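Local coordinates for protein titin (Homo sapiens, PDB 3QP3) that probably links sarcomeric filaments as a giant elastic muscle scaffold that also carries a protein kinase activity, represented here by one immunoglobulin I-set domain, at residues 20-25 with 70-75; 37-42 with 82-87; 74-79 with 96-101. One frame throughout, in Å; residues are numbered along the deposited sequence.

Contact 1: 20-25 with 70-75; sequences VPCGQN and DCHTDD. With SO4 (sulfate ion), chain E.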
ATOM      1  N   VAL A  20      -6.560  11.402  -9.782  1.00 31.82           N
ATOM      2  CA  VAL A  20      -6.951  12.379  -8.771  1.00 30.78           C
ATOM      3  C   VAL A  20      -6.609  13.777  -9.283  1.00 30.99           C
ATOM      4  O   VAL A  20      -5.544  13.984  -9.872  1.00 31.57           O
ATOM      5  CB  VAL A  20      -6.269  12.120  -7.404  1.00 28.55           C
ATOM      6  CG1 VAL A  20      -4.759  12.250  -7.517  1.00 27.98           C
ATOM      7  CG2 VAL A  20      -6.810  13.081  -6.343  1.00 28.55           C
ATOM      8  N   PRO A  21      -7.529  14.735  -9.093  1.00 26.64           N
ATOM      9  CA  PRO A  21      -7.253  16.104  -9.528  1.00 30.85           C
ATOM     10  C   PRO A  21      -6.154  16.700  -8.669  1.00 30.48           C
ATOM     11  O   PRO A  21      -6.119  16.465  -7.466  1.00 26.16           O
ATOM     12  CB  PRO A  21      -8.578  16.834  -9.262  1.00 32.80           C
ATOM     13  CG  PRO A  21      -9.612  15.750  -9.165  1.00 32.70           C
ATOM     14  CD  PRO A  21      -8.881  14.601  -8.526  1.00 26.99           C
ATOM     15  N   CYS A  22      -5.255  17.450  -9.288  1.00 33.77           N
ATOM     16  CA  CYS A  22      -4.179  18.097  -8.561  1.00 33.31           C
ATOM     17  C   CYS A  22      -4.729  18.867  -7.364  1.00 29.57           C
ATOM     18  O   CYS A  22      -5.676  19.639  -7.493  1.00 31.07           O
ATOM     19  CB  CYS A  22      -3.418  19.042  -9.494  1.00 35.52           C
ATOM     20  SG  CYS A  22      -2.188  20.042  -8.638  1.00 50.21           S
ATOM     21  N   GLY A  23      -4.141  18.652  -6.196  1.00 27.51           N
ATOM     22  CA  GLY A  23      -4.568  19.366  -5.009  1.00 26.62           C
ATOM     23  C   GLY A  23      -5.437  18.535  -4.085  1.00 27.37           C
ATOM     24  O   GLY A  23      -5.471  18.778  -2.875  1.00 27.90           O
ATOM     25  N   GLN A  24      -6.137  17.544  -4.626  1.00 24.77           N
ATOM     26  CA  GLN A  24      -6.965  16.715  -3.754  1.00 24.97           C
ATOM     27  C   GLN A  24      -6.114  15.706  -2.985  1.00 24.26           C
ATOM     28  O   GLN A  24      -4.975  15.422  -3.355  1.00 22.86           O
ATOM     29  CB  GLN A  24      -8.049  15.985  -4.543  1.00 25.16           C
ATOM     30  CG  GLN A  24      -9.008  16.922  -5.264  1.00 28.85           C
ATOM     31  CD  GLN A  24      -9.759  17.831  -4.315  1.00 31.05           C
ATOM     32  OE1 GLN A  24     -10.395  17.372  -3.369  1.00 31.50           O
ATOM     33  NE2 GLN A  24      -9.686  19.128  -4.559  1.00 32.96           N
ATOM     34  N   ASN A  25      -6.682  15.176  -1.909  1.00 24.67           N
ATOM     35  CA  ASN A  25      -6.100  14.038  -1.216  1.00 22.53           C
ATOM     36  C   ASN A  25      -6.664  12.778  -1.841  1.00 18.84           C
ATOM     37  O   ASN A  25      -7.754  12.797  -2.409  1.00 19.39           O
ATOM     38  CB  ASN A  25      -6.437  14.086   0.271  1.00 16.72           C
ATOM     39  CG  ASN A  25      -6.073  15.401   0.900  1.00 19.93           C
ATOM     40  OD1 ASN A  25      -5.146  16.083   0.454  1.00 19.93           O
ATOM     41  ND2 ASN A  25      -6.797  15.771   1.951  1.00 22.26           N
ATOM     42  N   ASP A  70      -2.795  16.460  -0.738  1.00 16.08           N
ATOM     43  CA  ASP A  70      -2.442  17.615  -1.551  1.00 19.26           C
ATOM     44  C   ASP A  70      -1.603  17.202  -2.752  1.00 21.63           C
ATOM     45  O   ASP A  70      -0.479  17.670  -2.941  1.00 23.35           O
ATOM     46  CB  ASP A  70      -1.708  18.650  -0.690  1.00 19.69           C
ATOM     47  CG  ASP A  70      -1.574  19.985  -1.374  1.00 24.84           C
ATOM     48  OD1 ASP A  70      -2.194  20.176  -2.449  1.00 26.00           O
ATOM     49  OD2 ASP A  70      -0.858  20.847  -0.827  1.00 26.24           O
ATOM     50  N   CYS A  71      -2.183  16.337  -3.576  1.00 23.09           N
ATOM     51  CA  CYS A  71      -1.455  15.676  -4.647  1.00 24.48           C
ATOM     52  C   CYS A  71      -0.967  16.623  -5.725  1.00 26.29           C
ATOM     53  O   CYS A  71      -1.731  17.428  -6.255  1.00 28.71           O
ATOM     54  CB  CYS A  71      -2.319  14.581  -5.271  1.00 18.36           C
ATOM     55  SG  CYS A  71      -2.600  13.202  -4.163  1.00 23.84           S
ATOM     56  N   HIS A  72       0.311  16.518  -6.056  1.00 26.17           N
ATOM     57  CA  HIS A  72       0.858  17.272  -7.171  1.00 28.76           C
ATOM     58  C   HIS A  72       1.564  16.334  -8.142  1.00 30.94           C
ATOM     59  O   HIS A  72       1.594  15.120  -7.934  1.00 27.94           O
ATOM     60  CB  HIS A  72       1.791  18.371  -6.670  1.00 34.54           C
ATOM     61  CG  HIS A  72       1.083  19.478  -5.957  1.00 41.85           C
ATOM     62  ND1 HIS A  72       0.570  20.581  -6.609  1.00 47.78           N
ATOM     63  CD2 HIS A  72       0.791  19.652  -4.644  1.00 43.89           C
ATOM     64  CE1 HIS A  72      -0.001  21.386  -5.733  1.00 48.03           C
ATOM     65  NE2 HIS A  72       0.118  20.844  -4.533  1.00 47.33           N
ATOM     66  N   THR A  73       2.126  16.894  -9.207  1.00 33.19           N
ATOM     67  CA  THR A  73       2.727  16.077 -10.251  1.00 34.98           C
ATOM     68  C   THR A  73       3.739  15.081  -9.701  1.00 33.06           C
ATOM     69  O   THR A  73       3.790  13.943 -10.153  1.00 31.88           O
ATOM     70  CB  THR A  73       3.386  16.939 -11.331  1.00 41.05           C
ATOM     71  OG1 THR A  73       2.433  17.895 -11.809  1.00 46.28           O
ATOM     72  CG2 THR A  73       3.852  16.070 -12.488  1.00 42.41           C
ATOM     73  N   ASP A  74       4.539  15.513  -8.729  1.00 33.10           N
ATOM     74  CA  ASP A  74       5.567  14.659  -8.145  1.00 34.29           C
ATOM     75  C   ASP A  74       4.965  13.407  -7.539  1.00 28.57           C
ATOM     76  O   ASP A  74       5.633  12.387  -7.420  1.00 30.24           O
ATOM     77  CB  ASP A  74       6.342  15.401  -7.057  1.00 41.33           C
ATOM     78  CG  ASP A  74       7.424  16.295  -7.617  1.00 55.05           C
ATOM     79  OD1 ASP A  74       7.700  16.221  -8.837  1.00 58.59           O
ATOM     80  OD2 ASP A  74       8.012  17.063  -6.825  1.00 60.52           O
ATOM     81  N   ASP A  75       3.701  13.496  -7.144  1.00 27.29           N
ATOM     82  CA  ASP A  75       3.024  12.388  -6.478  1.00 25.33           C
ATOM     83  C   ASP A  75       2.498  11.332  -7.440  1.00 25.17           C
ATOM     84  O   ASP A  75       2.045  10.273  -7.018  1.00 26.28           O
ATOM     85  CB  ASP A  75       1.908  12.921  -5.579  1.00 23.61           C
ATOM     86  CG  ASP A  75       2.433  13.891  -4.539  1.00 26.81           C
ATOM     87  OD1 ASP A  75       3.423  13.532  -3.861  1.00 23.84           O
ATOM     88  OD2 ASP A  75       1.892  15.020  -4.430  1.00 26.99           O
TER
HETATM   89  S   SO4 E 105     -10.294  14.398   2.330  1.00 46.37           S
HETATM   90  O1  SO4 E 105     -11.311  14.066   3.325  1.00 48.81           O
HETATM   91  O2  SO4 E 105     -10.208  15.847   2.182  1.00 46.62           O
HETATM   92  O3  SO4 E 105      -9.008  13.871   2.776  1.00 44.71           O
HETATM   93  O4  SO4 E 105     -10.638  13.779   1.051  1.00 48.84           O
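Both ends of the N25 side-chain amide are engaged: OD1 accepts D70 N at 2.7 Å, as a backbone carbonyl might, with the donor in the carbonyl plane, while ND2 gives a nearly straight bond (174°) to O3 of a sulfate, 3.0 Å away. The sulfate, probably from the crystallisation liquor, is also held by R27. Two backbone bonds continue the series between the loops, from C71 N to Q24 O at 2.9 Å and from G23 N to C71 O at 2.7 Å. C71 therefore both donates and accepts, bound to the closing limb of the type II turn P21-Q24, whose third residue, G23, has a positive phi (102°) that suits glycine. Within the same turn, C22 SG, anti to its own N (chi1 173°), lies 3.5 Å from H72 ND1 and meets the imidazole obliquely. The apolar end is light: V20 CG1 rests 4.1 Å from C71 CB. In immunoglobulin terms, the turn joining strands A' and B is laced to the E-F loop at one end of the sandwich. V20, C22 and C71 all lean on V98 of strand 88-99, while T26 of strand 26-35 touches V20 and C71.

Contact 2: 37-42 with 82-87; sequences TAEVKW and VCTNYK. With SO4 (sulfate ion), chain D.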
ATOM      1  N   THR A  37       1.382 -12.660  11.116  1.00 23.17           N
ATOM      2  CA  THR A  37       1.085 -11.341  10.583  1.00 24.16           C
ATOM      3  C   THR A  37       2.304 -10.785   9.875  1.00 21.08           C
ATOM      4  O   THR A  37       3.427 -10.902  10.374  1.00 20.62           O
ATOM      5  CB  THR A  37       0.640 -10.391  11.701  1.00 26.55           C
ATOM      6  OG1 THR A  37      -0.588 -10.875  12.256  1.00 25.50           O
ATOM      7  CG2 THR A  37       0.427  -8.994  11.156  1.00 27.00           C
ATOM      8  N   ALA A  38       2.074 -10.174   8.714  1.00 18.07           N
ATOM      9  CA  ALA A  38       3.159  -9.769   7.823  1.00 18.92           C
ATOM     10  C   ALA A  38       3.718  -8.386   8.147  1.00 18.84           C
ATOM     11  O   ALA A  38       3.000  -7.517   8.639  1.00 16.90           O
ATOM     12  CB  ALA A  38       2.680  -9.802   6.376  1.00 17.90           C
ATOM     13  N   GLU A  39       5.006  -8.193   7.870  1.00 19.51           N
ATOM     14  CA  GLU A  39       5.596  -6.864   7.870  1.00 20.55           C
ATOM     15  C   GLU A  39       5.123  -6.167   6.608  1.00 19.65           C
ATOM     16  O   GLU A  39       5.053  -6.789   5.543  1.00 22.98           O
ATOM     17  CB  GLU A  39       7.126  -6.947   7.854  1.00 25.14           C
ATOM     18  CG  GLU A  39       7.722  -7.720   9.019  1.00 33.02           C
ATOM     19  CD  GLU A  39       9.206  -7.973   8.845  1.00 38.51           C
ATOM     20  OE1 GLU A  39       9.679  -7.976   7.692  1.00 41.42           O
ATOM     21  OE2 GLU A  39       9.897  -8.172   9.861  1.00 39.94           O
ATOM     22  N   VAL A  40       4.818  -4.877   6.715  1.00 15.61           N
ATOM     23  CA  VAL A  40       4.344  -4.101   5.567  1.00 13.25           C
ATOM     24  C   VAL A  40       5.260  -2.914   5.285  1.00 14.67           C
ATOM     25  O   VAL A  40       5.560  -2.129   6.187  1.00 15.93           O
ATOM     26  CB  VAL A  40       2.918  -3.556   5.802  1.00 16.46           C
ATOM     27  CG1 VAL A  40       2.513  -2.620   4.677  1.00 17.24           C
ATOM     28  CG2 VAL A  40       1.903  -4.708   5.975  1.00 15.61           C
ATOM     29  N   LYS A  41       5.696  -2.786   4.033  1.00 15.05           N
ATOM     30  CA  LYS A  41       6.497  -1.648   3.615  1.00 17.76           C
ATOM     31  C   LYS A  41       5.855  -0.993   2.396  1.00 19.05           C
ATOM     32  O   LYS A  41       5.396  -1.682   1.489  1.00 16.12           O
ATOM     33  CB  LYS A  41       7.936  -2.080   3.287  1.00 15.78           C
ATOM     34  CG  LYS A  41       8.791  -2.419   4.508  1.00 20.70           C
ATOM     35  CD  LYS A  41      10.227  -2.758   4.091  1.00 28.76           C
ATOM     36  CE  LYS A  41      11.144  -2.937   5.305  1.00 35.98           C
ATOM     37  NZ  LYS A  41      11.258  -1.682   6.115  1.00 39.28           N
ATOM     38  N   TRP A  42       5.826   0.337   2.387  1.00 17.44           N
ATOM     39  CA  TRP A  42       5.217   1.105   1.299  1.00 16.50           C
ATOM     40  C   TRP A  42       6.298   1.806   0.489  1.00 16.47           C
ATOM     41  O   TRP A  42       7.313   2.221   1.048  1.00 17.23           O
ATOM     42  CB  TRP A  42       4.257   2.161   1.862  1.00 13.36           C
ATOM     43  CG  TRP A  42       2.906   1.639   2.272  1.00 15.53           C
ATOM     44  CD1 TRP A  42       2.484   1.348   3.548  1.00 13.26           C
ATOM     45  CD2 TRP A  42       1.788   1.374   1.415  1.00 16.56           C
ATOM     46  NE1 TRP A  42       1.180   0.912   3.530  1.00 14.85           N
ATOM     47  CE2 TRP A  42       0.729   0.916   2.232  1.00 14.23           C
ATOM     48  CE3 TRP A  42       1.579   1.478   0.032  1.00 18.74           C
ATOM     49  CZ2 TRP A  42      -0.516   0.565   1.715  1.00 16.40           C
ATOM     50  CZ3 TRP A  42       0.349   1.125  -0.481  1.00 19.06           C
ATOM     51  CH2 TRP A  42      -0.688   0.678   0.357  1.00 19.23           C
ATOM     52  N   VAL A  82       4.451  -3.934   0.008  1.00 15.55           N
ATOM     53  CA  VAL A  82       5.137  -5.215   0.026  1.00 16.26           C
ATOM     54  C   VAL A  82       4.936  -5.844   1.392  1.00 15.24           C
ATOM     55  O   VAL A  82       5.304  -5.270   2.413  1.00 13.23           O
ATOM     56  CB  VAL A  82       6.642  -5.064  -0.274  1.00 19.17           C
ATOM     57  CG1 VAL A  82       7.344  -6.400  -0.104  1.00 18.77           C
ATOM     58  CG2 VAL A  82       6.862  -4.513  -1.703  1.00 20.10           C
ATOM     59  N   CYS A  83       4.320  -7.016   1.402  1.00 17.08           N
ATOM     60  CA  CYS A  83       3.973  -7.684   2.642  1.00 18.66           C
ATOM     61  C   CYS A  83       4.839  -8.911   2.808  1.00 18.44           C
ATOM     62  O   CYS A  83       4.887  -9.755   1.912  1.00 19.06           O
ATOM     63  CB  CYS A  83       2.509  -8.102   2.608  1.00 17.60           C
ATOM     64  SG  CYS A  83       1.360  -6.715   2.403  1.00 18.20           S
ATOM     65  N   THR A  84       5.503  -9.020   3.957  1.00 16.44           N
ATOM     66  CA  THR A  84       6.508 -10.065   4.159  1.00 16.41           C
ATOM     67  C   THR A  84       6.346 -10.824   5.476  1.00 16.84           C
ATOM     68  O   THR A  84       6.149 -10.217   6.526  1.00 17.10           O
ATOM     69  CB  THR A  84       7.928  -9.460   4.144  1.00 17.51           C
ATOM     70  OG1 THR A  84       8.140  -8.765   2.905  1.00 21.45           O
ATOM     71  CG2 THR A  84       8.975 -10.555   4.290  1.00 18.94           C
ATOM     72  N   ASN A  85       6.434 -12.149   5.409  1.00 16.85           N
ATOM     73  CA  ASN A  85       6.597 -12.989   6.597  1.00 17.74           C
ATOM     74  C   ASN A  85       7.566 -14.121   6.275  1.00 20.18           C
ATOM     75  O   ASN A  85       8.049 -14.207   5.142  1.00 21.47           O
ATOM     76  CB  ASN A  85       5.257 -13.500   7.160  1.00 15.24           C
ATOM     77  CG  ASN A  85       4.650 -14.657   6.363  1.00 19.19           C
ATOM     78  OD1 ASN A  85       5.252 -15.194   5.425  1.00 15.78           O
ATOM     79  ND2 ASN A  85       3.442 -15.053   6.754  1.00 16.31           N
ATOM     80  N   TYR A  86       7.866 -14.983   7.242  1.00 21.31           N
ATOM     81  CA  TYR A  86       8.908 -15.985   7.017  1.00 21.96           C
ATOM     82  C   TYR A  86       8.544 -16.982   5.920  1.00 25.58           C
ATOM     83  O   TYR A  86       9.420 -17.640   5.366  1.00 26.51           O
ATOM     84  CB  TYR A  86       9.289 -16.709   8.314  1.00 26.34           C
ATOM     85  CG  TYR A  86       8.400 -17.879   8.691  1.00 25.49           C
ATOM     86  CD1 TYR A  86       8.743 -19.179   8.338  1.00 29.29           C
ATOM     87  CD2 TYR A  86       7.231 -17.683   9.419  1.00 22.05           C
ATOM     88  CE1 TYR A  86       7.946 -20.257   8.689  1.00 29.11           C
ATOM     89  CE2 TYR A  86       6.428 -18.741   9.769  1.00 23.09           C
ATOM     90  CZ  TYR A  86       6.786 -20.035   9.400  1.00 27.98           C
ATOM     91  OH  TYR A  86       5.990 -21.106   9.760  1.00 25.94           O
ATOM     92  N   LYS A  87       7.257 -17.081   5.594  1.00 27.96           N
ATOM     93  CA  LYS A  87       6.803 -18.027   4.572  1.00 29.02           C
ATOM     94  C   LYS A  87       6.976 -17.500   3.148  1.00 28.84           C
ATOM     95  O   LYS A  87       7.109 -18.282   2.211  1.00 26.82           O
ATOM     96  CB  LYS A  87       5.346 -18.427   4.801  1.00 28.29           C
ATOM     97  CG  LYS A  87       5.108 -19.144   6.117  1.00 31.42           C
ATOM     98  CD  LYS A  87       5.819 -20.499   6.164  1.00 35.25           C
ATOM     99  CE  LYS A  87       5.094 -21.556   5.349  1.00 39.45           C
ATOM    100  NZ  LYS A  87       5.628 -22.930   5.626  1.00 41.26           N
TER
HETATM  101  S   SO4 D 104       0.740 -13.015  15.061  1.00 39.73           S
HETATM  102  O1  SO4 D 104      -0.573 -13.006  15.701  1.00 38.99           O
HETATM  103  O2  SO4 D 104       1.243 -11.640  15.009  1.00 37.59           O
HETATM  104  O3  SO4 D 104       1.650 -13.843  15.847  1.00 40.76           O
HETATM  105  O4  SO4 D 104       0.607 -13.567  13.714  1.00 39.91           O
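Strands 39-42 and 82-85 run antiparallel, their directions 155° apart and their axes 4.7 Å apart at closest approach, with two hydrogen-bonded pairs, E39 with T84 and K41 with V82, around the non-hydrogen-bonded pair V40 with C83. This is the C-F pairing of the immunoglobulin fold. Each hydrogen-bonded pair is closed by two bonds: E39 N reaches T84 O at 2.7 Å and T84 N returns to E39 O at 2.8 Å, while K41 N to V82 O and V82 N to K41 O repeat the pattern. At the non-hydrogen-bonded pair the backbones approach through CA-H...O contacts instead, C83 CA lying 3.2 Å from E39 O.

V40 and C83 share the face turned to the opposite sheet, where both touch L64. The CG2 branch of V40 touches C83 SG at 4.1 Å, because CG2 and SG are each set anti to the carbonyl carbon of their own residue. A38 extends this apolar row, its methyl 4.1 Å from C83 CB, and P9 covers both. E39, K41, V82 and T84 occupy the other, more exposed face; there the K41 chain leads away from strand 82-85, and its NZ forms a salt bridge with E48.

At the end of strand 82-85, N85 forms an Asx turn, OD1 accepting K87 N at 2.8 Å from above the amide plane, and its ND2 bonds to the carbonyls of H7 and P36. Beyond A38, T37 N donates to sulfate O4 at 2.9 Å.

Contact 3: 74-79 with 96-101; sequences DDSGTY and LDVTGG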
ATOM      1  N   ASP A  74       4.539  15.513  -8.729  1.00 33.10           N
ATOM      2  CA  ASP A  74       5.567  14.659  -8.145  1.00 34.29           C
ATOM      3  C   ASP A  74       4.965  13.407  -7.539  1.00 28.57           C
ATOM      4  O   ASP A  74       5.633  12.387  -7.420  1.00 30.24           O
ATOM      5  CB  ASP A  74       6.342  15.401  -7.057  1.00 41.33           C
ATOM      6  CG  ASP A  74       7.424  16.295  -7.617  1.00 55.05           C
ATOM      7  OD1 ASP A  74       7.700  16.221  -8.837  1.00 58.59           O
ATOM      8  OD2 ASP A  74       8.012  17.063  -6.825  1.00 60.52           O
ATOM      9  N   ASP A  75       3.701  13.496  -7.144  1.00 27.29           N
ATOM     10  CA  ASP A  75       3.024  12.388  -6.478  1.00 25.33           C
ATOM     11  C   ASP A  75       2.498  11.332  -7.440  1.00 25.17           C
ATOM     12  O   ASP A  75       2.045  10.273  -7.018  1.00 26.28           O
ATOM     13  CB  ASP A  75       1.908  12.921  -5.579  1.00 23.61           C
ATOM     14  CG  ASP A  75       2.433  13.891  -4.539  1.00 26.81           C
ATOM     15  OD1 ASP A  75       3.423  13.532  -3.861  1.00 23.84           O
ATOM     16  OD2 ASP A  75       1.892  15.020  -4.430  1.00 26.99           O
ATOM     17  N   SER A  76       2.556  11.622  -8.736  1.00 29.12           N
ATOM     18  CA  SER A  76       2.165  10.637  -9.737  1.00 28.60           C
ATOM     19  C   SER A  76       3.127   9.455  -9.712  1.00 28.48           C
ATOM     20  O   SER A  76       4.231   9.550  -9.168  1.00 24.96           O
ATOM     21  CB  SER A  76       2.144  11.259 -11.134  1.00 31.90           C
ATOM     22  OG  SER A  76       1.056  12.156 -11.265  1.00 33.27           O
ATOM     23  N   GLY A  77       2.703   8.342 -10.304  1.00 29.12           N
ATOM     24  CA  GLY A  77       3.569   7.187 -10.452  1.00 29.08           C
ATOM     25  C   GLY A  77       3.119   5.967  -9.666  1.00 28.18           C
ATOM     26  O   GLY A  77       1.942   5.824  -9.332  1.00 26.56           O
ATOM     27  N   THR A  78       4.068   5.080  -9.375  1.00 19.00           N
ATOM     28  CA  THR A  78       3.747   3.773  -8.830  1.00 19.07           C
ATOM     29  C   THR A  78       3.820   3.785  -7.314  1.00 22.89           C
ATOM     30  O   THR A  78       4.827   4.213  -6.743  1.00 22.38           O
ATOM     31  CB  THR A  78       4.731   2.711  -9.341  1.00 24.87           C
ATOM     32  OG1 THR A  78       4.702   2.684 -10.770  1.00 30.17           O
ATOM     33  CG2 THR A  78       4.363   1.347  -8.804  1.00 28.73           C
ATOM     34  N   TYR A  79       2.750   3.311  -6.676  1.00 18.21           N
ATOM     35  CA  TYR A  79       2.743   3.055  -5.247  1.00 16.72           C
ATOM     36  C   TYR A  79       2.699   1.562  -5.032  1.00 19.75           C
ATOM     37  O   TYR A  79       1.907   0.862  -5.655  1.00 22.42           O
ATOM     38  CB  TYR A  79       1.563   3.752  -4.576  1.00 17.13           C
ATOM     39  CG  TYR A  79       1.776   5.240  -4.544  1.00 19.15           C
ATOM     40  CD1 TYR A  79       2.404   5.851  -3.467  1.00 20.54           C
ATOM     41  CD2 TYR A  79       1.410   6.030  -5.628  1.00 17.75           C
ATOM     42  CE1 TYR A  79       2.632   7.229  -3.461  1.00 21.78           C
ATOM     43  CE2 TYR A  79       1.633   7.384  -5.631  1.00 19.37           C
ATOM     44  CZ  TYR A  79       2.235   7.984  -4.557  1.00 20.05           C
ATOM     45  OH  TYR A  79       2.444   9.344  -4.590  1.00 24.36           O
ATOM     46  N   LEU A  96      -0.857   6.123  -9.634  1.00 25.75           N
ATOM     47  CA  LEU A  96      -1.623   7.331  -9.370  1.00 25.05           C
ATOM     48  C   LEU A  96      -1.381   8.303 -10.501  1.00 29.50           C
ATOM     49  O   LEU A  96      -0.234   8.623 -10.819  1.00 30.01           O
ATOM     50  CB  LEU A  96      -1.209   7.983  -8.046  1.00 23.80           C
ATOM     51  CG  LEU A  96      -2.040   9.197  -7.609  1.00 25.83           C
ATOM     52  CD1 LEU A  96      -3.466   8.782  -7.308  1.00 25.65           C
ATOM     53  CD2 LEU A  96      -1.423   9.875  -6.394  1.00 26.18           C
ATOM     54  N   ASP A  97      -2.470   8.762 -11.109  1.00 31.31           N
ATOM     55  CA  ASP A  97      -2.404   9.756 -12.163  1.00 33.47           C
ATOM     56  C   ASP A  97      -2.998  11.069 -11.662  1.00 32.01           C
ATOM     57  O   ASP A  97      -4.218  11.210 -11.577  1.00 32.46           O
ATOM     58  CB  ASP A  97      -3.158   9.262 -13.405  1.00 33.99           C
ATOM     59  CG  ASP A  97      -3.062  10.224 -14.564  1.00 43.46           C
ATOM     60  OD1 ASP A  97      -2.108  11.031 -14.573  1.00 46.61           O
ATOM     61  OD2 ASP A  97      -3.934  10.171 -15.471  1.00 46.33           O
ATOM     62  N   VAL A  98      -2.133  12.019 -11.315  1.00 32.72           N
ATOM     63  CA  VAL A  98      -2.571  13.333 -10.847  1.00 32.23           C
ATOM     64  C   VAL A  98      -2.891  14.237 -12.044  1.00 34.86           C
ATOM     65  O   VAL A  98      -2.007  14.551 -12.838  1.00 37.56           O
ATOM     66  CB  VAL A  98      -1.498  14.014  -9.962  1.00 29.30           C
ATOM     67  CG1 VAL A  98      -2.043  15.304  -9.363  1.00 30.59           C
ATOM     68  CG2 VAL A  98      -1.018  13.068  -8.855  1.00 24.52           C
ATOM     69  N   THR A  99      -4.151  14.652 -12.161  1.00 36.59           N
ATOM     70  CA  THR A  99      -4.629  15.405 -13.324  1.00 44.48           C
ATOM     71  C   THR A  99      -4.976  16.855 -12.998  1.00 51.16           C
ATOM     72  O   THR A  99      -4.859  17.297 -11.857  1.00 45.43           O
ATOM     73  CB  THR A  99      -5.911  14.776 -13.896  1.00 44.30           C
ATOM     74  OG1 THR A  99      -6.964  14.896 -12.932  1.00 41.88           O
ATOM     75  CG2 THR A  99      -5.692  13.307 -14.230  1.00 41.70           C
ATOM     76  N   GLY A 100      -5.422  17.592 -14.012  1.00 31.39           N
ATOM     77  CA  GLY A 100      -5.952  18.923 -13.800  1.00 33.72           C
ATOM     78  C   GLY A 100      -7.268  18.839 -13.042  1.00 39.73           C
ATOM     79  O   GLY A 100      -7.990  17.842 -13.144  1.00 36.19           O
ATOM     80  N   GLY A 101      -7.579  19.886 -12.281  1.00 45.81           N
ATOM     81  CA  GLY A 101      -8.772  19.908 -11.448  1.00 45.82           C
ATOM     82  C   GLY A 101     -10.039  19.546 -12.198  1.00 44.26           C
ATOM     83  O   GLY A 101     -11.134  19.592 -11.636  1.00 44.41           O
TER
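D75 meets L96 with its main chain: D75 O lies 3.5 Å from L96 CD2, while CB of the aspartate is a looser neighbour of V98 CG2. Its carboxylate turns elsewhere, OD2 accepting the backbone N of H72 and forming a salt bridge with K54. S76 follows with the polar side-chain link of this contact. Its OG, placed beside the backbone N by a chi1 of -71°, accepts V98 N at 3.2 Å with an N-H...O angle of 159°, and the V98 CG2 methyl lies close to the same oxygen, at 3.3 Å. A serine hydroxyl thus takes up a strand N-H at a level where segment 74-79 has not yet begun its strand.

At G77 regular pairing starts. G77 N donates to L96 O at 3.0 Å and L96 N to G77 O at 2.8 Å, forming an antiparallel hydrogen-bonded pair between strands F and G. G77 has a phi of 115°, a conformation readily adopted only by glycine. The sequence D75-S-G-T-Y79 is the D-x-G-x-Y signature that leads into strand F of immunoglobulin domains, and it builds the tyrosine corner. T78 directs its side chain away from segment 96-101, and the backbone there bonds to N45 instead.

Y79 closes the corner: its OH donates to D75 O, four residues back, at 2.6 Å and on a lone pair of that carbonyl. The phenol thereby holds the turn just before its own strand. L96 CB approaches the ring obliquely, 3.8 Å from Y79 CE2, and L96 CD2 lies near the same ring atom. Elsewhere the phenol ring is stacked with H44 and meets F28, with L66 and I68 of strand 63-68 also against it.

From the N terminus, strand 18-21 and its turn open contact 1, which returns at 70-75 after strands 26-35 to 63-68. Contact 2 opens inside that loop, at 37-42, and closes beyond it, at 82-87, so the two cross. Contact 3 starts on the shared residues D74 and D75, crosses contact 2 and ends at 96-101, pairing the far ends of hairpin 77-85/88-99. Contacts 1 and 3 touch, with V20 O and C22 N each probably hydrogen-bonded to T99 backbone atoms, where strand 18-21 lies parallel to 88-99. Contact 2 lies on the opposite side of the chain's centre, its centre about 26 Å from that of contact 3, with strand 77-85 running between them.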